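Local coordinates for protein alpha-L-rhamnosidase (Aspergillus terreus, PDB 6GSZ) that probably hydrolyses terminal non-reducing alpha-L-rhamnose residues from alpha-L-rhamnosides, as a calcium-containing glycoside hydrolase, at residues D425-P437 and G796-P808. Sequence-based numbering, arbitrary orientation. Where two conformers were deposited one is given.
Sequences DMERTGYFECSNP and GDLQQASTKFLTP
F432 and T803 face each other as a non-hydrogen-bonded pair in an antiparallel sheet, where strand 430-434 pairs side by side with strand 800-807. The segment axes are 4.7 Å apart, and reciprocal backbone bonds link Y431 with K804 and E433 with S802, fixing the register. Strand 430-434, just before helix 437-453, is the outermost of five and forms the edge of a sheet otherwise built from C-terminal strands, consistent with a join between the helical glycosidase domain and the C-terminal beta domain. F432 and T803 share a face with C434, A801 and F805, which turns to the helical domain: F432 and A801 touch helix 768-775, and F805 stacks on F483. With CG anti to the backbone N (chi1 172°), the F432 ring brings its edge to the hydroxyl of T803, CD1 to OG1 being 3.3 Å. Next to it, C434 CB abuts A801 CB at 3.7 Å.

On the other face Y431 slants across K804, its CD1 4.0 Å from K804 CB. Within its own segment the Y431 ring also packs on R428: CE2 lies 3.7 Å above the guanidinium plane, over its centre. NE and NH1 of R428 both grip G430 O side-on, which limits rotation of the guanidinium; it meets the ring tilted and displaced rather than flat.

At the L806 end, T429 lies alongside F805, pointing the same way, with OG1 3.7 Å from F805 CE1; this hydroxyl hydrogen-bonds to F483 O. T429 O accepts the backbone NH of L806.

At the opposite end S435 N still donates to Q800 O, and its side chain adds a further bond. Its OG, turned between the backbone N and the carbonyl carbon (chi1 65°), accepts the backbone NH of Q799 at 2.9 Å and 165°, and a water lies 2.7 Å from the same S435 OG.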
loop_
_atom_site.group_PDB
_atom_site.type_symbol
_atom_site.label_atom_id
_atom_site.label_comp_id
_atom_site.label_asym_id
_atom_site.label_seq_id
_atom_site.Cartn_x
_atom_site.Cartn_y
_atom_site.Cartn_z
ATOM N N ASP A 425 1.723 -6.760 -4.190
ATOM C CA ASP A 425 0.764 -7.430 -5.086
ATOM C C ASP A 425 -0.544 -7.766 -4.352
ATOM O O ASP A 425 -0.868 -8.905 -4.130
ATOM C CB ASP A 425 1.395 -8.656 -5.741
ATOM C CG ASP A 425 0.615 -9.257 -6.896
ATOM O OD1 ASP A 425 -0.329 -8.616 -7.383
ATOM O OD2 ASP A 425 0.932 -10.404 -7.244
ATOM N N MET A 426 -1.243 -6.706 -3.963
ATOM C CA MET A 426 -2.506 -6.809 -3.259
ATOM C C MET A 426 -3.616 -7.219 -4.230
ATOM O O MET A 426 -3.581 -6.929 -5.403
ATOM C CB MET A 426 -2.834 -5.443 -2.638
ATOM C CG MET A 426 -1.835 -4.996 -1.553
ATOM S SD MET A 426 -2.103 -3.287 -1.071
ATOM C CE MET A 426 -1.745 -2.438 -2.598
ATOM N N GLU A 427 -4.675 -7.819 -3.672
ATOM C CA GLU A 427 -5.836 -8.189 -4.485
ATOM C C GLU A 427 -6.638 -6.921 -4.814
ATOM O O GLU A 427 -7.000 -6.171 -3.902
ATOM C CB GLU A 427 -6.705 -9.178 -3.728
ATOM C CG GLU A 427 -7.872 -9.673 -4.543
ATOM C CD GLU A 427 -8.698 -10.762 -3.869
ATOM O OE1 GLU A 427 -8.655 -10.888 -2.609
ATOM O OE2 GLU A 427 -9.376 -11.510 -4.620
ATOM N N ARG A 428 -6.862 -6.677 -6.095
ATOM C CA ARG A 428 -7.704 -5.580 -6.538
ATOM C C ARG A 428 -9.164 -5.824 -6.127
ATOM O O ARG A 428 -9.705 -6.923 -6.337
ATOM C CB ARG A 428 -7.632 -5.431 -8.059
ATOM C CG ARG A 428 -8.384 -4.243 -8.624
ATOM C CD ARG A 428 -7.761 -2.901 -8.287
ATOM N NE ARG A 428 -8.634 -1.827 -8.757
ATOM C CZ ARG A 428 -8.738 -1.406 -10.007
ATOM N NH1 ARG A 428 -9.624 -0.451 -10.328
ATOM N NH2 ARG A 428 -7.901 -1.916 -10.919
ATOM N N THR A 429 -9.763 -4.780 -5.540
ATOM C CA THR A 429 -11.134 -4.881 -5.031
ATOM C C THR A 429 -12.063 -3.792 -5.564
ATOM O O THR A 429 -13.291 -4.042 -5.566
ATOM C CB THR A 429 -11.166 -4.875 -3.495
ATOM O OG1 THR A 429 -10.475 -3.739 -2.977
ATOM C CG2 THR A 429 -10.581 -6.136 -2.905
ATOM N N GLY A 430 -11.605 -2.603 -5.901
ATOM C CA GLY A 430 -12.513 -1.485 -6.141
ATOM C C GLY A 430 -12.327 -0.838 -7.489
ATOM O O GLY A 430 -11.179 -0.625 -7.926
ATOM N N TYR A 431 -13.442 -0.510 -8.147
ATOM C CA TYR A 431 -13.466 -0.038 -9.519
ATOM C C TYR A 431 -14.468 1.110 -9.622
ATOM O O TYR A 431 -15.533 1.054 -8.990
ATOM C CB TYR A 431 -13.862 -1.150 -10.483
ATOM C CG TYR A 431 -13.055 -2.421 -10.391
ATOM C CD1 TYR A 431 -13.300 -3.355 -9.393
ATOM C CD2 TYR A 431 -12.011 -2.665 -11.265
ATOM C CE1 TYR A 431 -12.581 -4.528 -9.294
ATOM C CE2 TYR A 431 -11.258 -3.835 -11.167
ATOM C CZ TYR A 431 -11.531 -4.747 -10.167
ATOM O OH TYR A 431 -10.823 -5.903 -10.066
ATOM N N PHE A 432 -14.195 2.057 -10.519
ATOM C CA PHE A 432 -15.080 3.183 -10.722
ATOM C C PHE A 432 -14.909 3.732 -12.138
ATOM O O PHE A 432 -13.768 3.998 -12.569
ATOM C CB PHE A 432 -14.795 4.287 -9.693
ATOM C CG PHE A 432 -15.549 5.564 -9.966
ATOM C CD1 PHE A 432 -16.847 5.768 -9.491
ATOM C CD2 PHE A 432 -15.001 6.521 -10.799
ATOM C CE1 PHE A 432 -17.535 6.942 -9.794
ATOM C CE2 PHE A 432 -15.705 7.684 -11.098
ATOM C CZ PHE A 432 -16.965 7.900 -10.592
ATOM N N GLU A 433 -16.029 4.008 -12.808
ATOM C CA GLU A 433 -16.003 4.805 -14.029
ATOM C C GLU A 433 -17.336 5.549 -14.124
ATOM O O GLU A 433 -18.324 5.152 -13.496
ATOM C CB GLU A 433 -15.766 3.946 -15.267
ATOM C CG GLU A 433 -16.771 2.865 -15.487
ATOM C CD GLU A 433 -16.418 2.058 -16.726
ATOM O OE1 GLU A 433 -16.407 2.630 -17.821
ATOM O OE2 GLU A 433 -16.089 0.896 -16.583
ATOM N N CYS A 434 -17.352 6.601 -14.945
ATOM C CA CYS A 434 -18.565 7.333 -15.107
ATOM C C CYS A 434 -18.619 7.933 -16.502
ATOM O O CYS A 434 -17.722 7.760 -17.281
ATOM C CB CYS A 434 -18.737 8.369 -14.006
ATOM S SG CYS A 434 -17.597 9.772 -14.122
ATOM N N SER A 435 -19.712 8.647 -16.797
ATOM C CA SER A 435 -19.937 9.214 -18.115
ATOM C C SER A 435 -18.988 10.368 -18.453
ATOM O O SER A 435 -18.860 10.704 -19.626
ATOM C CB SER A 435 -21.400 9.655 -18.254
ATOM O OG SER A 435 -21.716 10.729 -17.363
ATOM N N ASN A 436 -18.391 11.012 -17.442
ATOM C CA ASN A 436 -17.458 12.102 -17.639
ATOM C C ASN A 436 -16.063 11.510 -17.799
ATOM O O ASN A 436 -15.485 10.971 -16.849
ATOM C CB ASN A 436 -17.493 13.076 -16.467
ATOM C CG ASN A 436 -16.642 14.303 -16.669
ATOM O OD1 ASN A 436 -15.468 14.192 -17.039
ATOM N ND2 ASN A 436 -17.183 15.458 -16.318
ATOM N N PRO A 437 -15.481 11.582 -19.007
ATOM C CA PRO A 437 -14.195 10.941 -19.256
ATOM C C PRO A 437 -13.042 11.514 -18.428
ATOM O O PRO A 437 -12.094 10.778 -18.143
ATOM C CB PRO A 437 -13.932 11.082 -20.758
ATOM C CG PRO A 437 -15.033 11.944 -21.310
ATOM C CD PRO A 437 -16.014 12.253 -20.212
ATOM N N GLY A 796 -23.515 16.903 -11.148
ATOM C CA GLY A 796 -22.394 17.239 -11.995
ATOM C C GLY A 796 -22.630 16.939 -13.464
ATOM O O GLY A 796 -21.674 16.697 -14.208
ATOM N N ASP A 797 -23.889 16.969 -13.911
ATOM C CA ASP A 797 -24.172 16.603 -15.323
ATOM C C ASP A 797 -23.701 15.174 -15.693
ATOM O O ASP A 797 -23.612 14.842 -16.892
ATOM C CB ASP A 797 -23.600 17.648 -16.286
ATOM C CG ASP A 797 -24.375 18.962 -16.300
ATOM O OD1 ASP A 797 -25.589 18.913 -16.094
ATOM O OD2 ASP A 797 -23.750 20.033 -16.531
ATOM N N LEU A 798 -23.477 14.285 -14.712
ATOM C CA LEU A 798 -23.232 12.876 -15.027
ATOM C C LEU A 798 -24.523 12.232 -15.530
ATOM O O LEU A 798 -25.609 12.494 -14.978
ATOM C CB LEU A 798 -22.759 12.115 -13.782
ATOM C CG LEU A 798 -21.393 12.484 -13.222
ATOM C CD1 LEU A 798 -21.032 11.563 -12.061
ATOM C CD2 LEU A 798 -20.340 12.419 -14.283
ATOM N N GLN A 799 -24.394 11.385 -16.549
ATOM C CA GLN A 799 -25.500 10.629 -17.091
ATOM C C GLN A 799 -25.507 9.198 -16.531
ATOM O O GLN A 799 -26.512 8.537 -16.583
ATOM C CB GLN A 799 -25.417 10.625 -18.621
ATOM C CG GLN A 799 -25.625 11.992 -19.267
ATOM C CD GLN A 799 -24.347 12.675 -19.710
ATOM O OE1 GLN A 799 -23.478 12.080 -20.356
ATOM N NE2 GLN A 799 -24.234 13.957 -19.387
ATOM N N GLN A 800 -24.352 8.707 -16.070
ATOM C CA GLN A 800 -24.248 7.345 -15.543
ATOM C C GLN A 800 -22.944 7.159 -14.771
ATOM O O GLN A 800 -21.982 7.902 -14.983
ATOM C CB GLN A 800 -24.311 6.262 -16.607
ATOM C CG GLN A 800 -23.348 6.377 -17.749
ATOM C CD GLN A 800 -23.532 5.143 -18.611
ATOM O OE1 GLN A 800 -22.961 4.080 -18.350
ATOM N NE2 GLN A 800 -24.415 5.242 -19.583
ATOM N N ALA A 801 -22.944 6.161 -13.876
ATOM C CA ALA A 801 -21.700 5.744 -13.225
ATOM C C ALA A 801 -21.814 4.293 -12.792
ATOM O O ALA A 801 -22.900 3.805 -12.465
ATOM C CB ALA A 801 -21.384 6.632 -12.057
ATOM N N SER A 802 -20.664 3.614 -12.803
ATOM C CA SER A 802 -20.563 2.225 -12.407
ATOM C C SER A 802 -19.430 2.084 -11.393
ATOM O O SER A 802 -18.274 2.452 -11.659
ATOM C CB SER A 802 -20.334 1.310 -13.597
ATOM O OG SER A 802 -21.394 1.417 -14.532
ATOM N N THR A 803 -19.745 1.476 -10.258
ATOM C CA THR A 803 -18.824 1.289 -9.160
ATOM C C THR A 803 -18.950 -0.149 -8.681
ATOM O O THR A 803 -20.045 -0.615 -8.470
ATOM C CB THR A 803 -19.127 2.298 -8.034
ATOM O OG1 THR A 803 -19.251 3.622 -8.589
ATOM C CG2 THR A 803 -18.075 2.256 -6.938
ATOM N N LYS A 804 -17.822 -0.818 -8.401
ATOM C CA LYS A 804 -17.793 -2.172 -7.931
ATOM C C LYS A 804 -16.829 -2.257 -6.745
ATOM O O LYS A 804 -15.745 -1.651 -6.795
ATOM C CB LYS A 804 -17.307 -3.135 -9.035
ATOM C CG LYS A 804 -18.101 -3.116 -10.327
ATOM C CD LYS A 804 -17.661 -4.177 -11.314
ATOM C CE LYS A 804 -18.377 -4.032 -12.639
ATOM N NZ LYS A 804 -17.856 -4.959 -13.674
ATOM N N PHE A 805 -17.174 -3.068 -5.752
ATOM C CA PHE A 805 -16.328 -3.292 -4.601
ATOM C C PHE A 805 -16.439 -4.735 -4.145
ATOM O O PHE A 805 -17.530 -5.192 -3.761
ATOM C CB PHE A 805 -16.644 -2.334 -3.448
ATOM C CG PHE A 805 -15.791 -2.573 -2.242
ATOM C CD1 PHE A 805 -14.411 -2.466 -2.348
ATOM C CD2 PHE A 805 -16.333 -2.952 -1.040
ATOM C CE1 PHE A 805 -13.606 -2.744 -1.265
ATOM C CE2 PHE A 805 -15.530 -3.233 0.045
ATOM C CZ PHE A 805 -14.147 -3.164 -0.085
ATOM N N LEU A 806 -15.283 -5.426 -4.146
ATOM C CA LEU A 806 -15.209 -6.797 -3.668
ATOM C C LEU A 806 -15.045 -6.806 -2.156
ATOM O O LEU A 806 -13.965 -6.700 -1.610
ATOM C CB LEU A 806 -14.066 -7.512 -4.372
ATOM C CG LEU A 806 -13.980 -9.019 -4.170
ATOM C CD1 LEU A 806 -15.225 -9.717 -4.705
ATOM C CD2 LEU A 806 -12.734 -9.531 -4.875
ATOM N N THR A 807 -16.182 -6.851 -1.482
ATOM C CA THR A 807 -16.263 -6.918 -0.050
ATOM C C THR A 807 -15.697 -8.246 0.436
ATOM O O THR A 807 -15.554 -9.189 -0.366
ATOM C CB THR A 807 -17.714 -6.810 0.471
ATOM O OG1 THR A 807 -18.376 -8.066 0.329
ATOM C CG2 THR A 807 -18.532 -5.700 -0.145
ATOM N N PRO A 808 -15.438 -8.378 1.758
ATOM C CA PRO A 808 -15.118 -9.679 2.328
ATOM C C PRO A 808 -16.146 -10.809 2.116
ATOM O O PRO A 808 -15.844 -11.970 2.385
ATOM C CB PRO A 808 -14.939 -9.331 3.818
ATOM C CG PRO A 808 -14.543 -7.870 3.871
ATOM C CD PRO A 808 -15.398 -7.299 2.762
HETATM O O HOH W 1 -21.044 13.186 -18.150
HETATM O O HOH W 2 -20.115 15.741 -16.239
#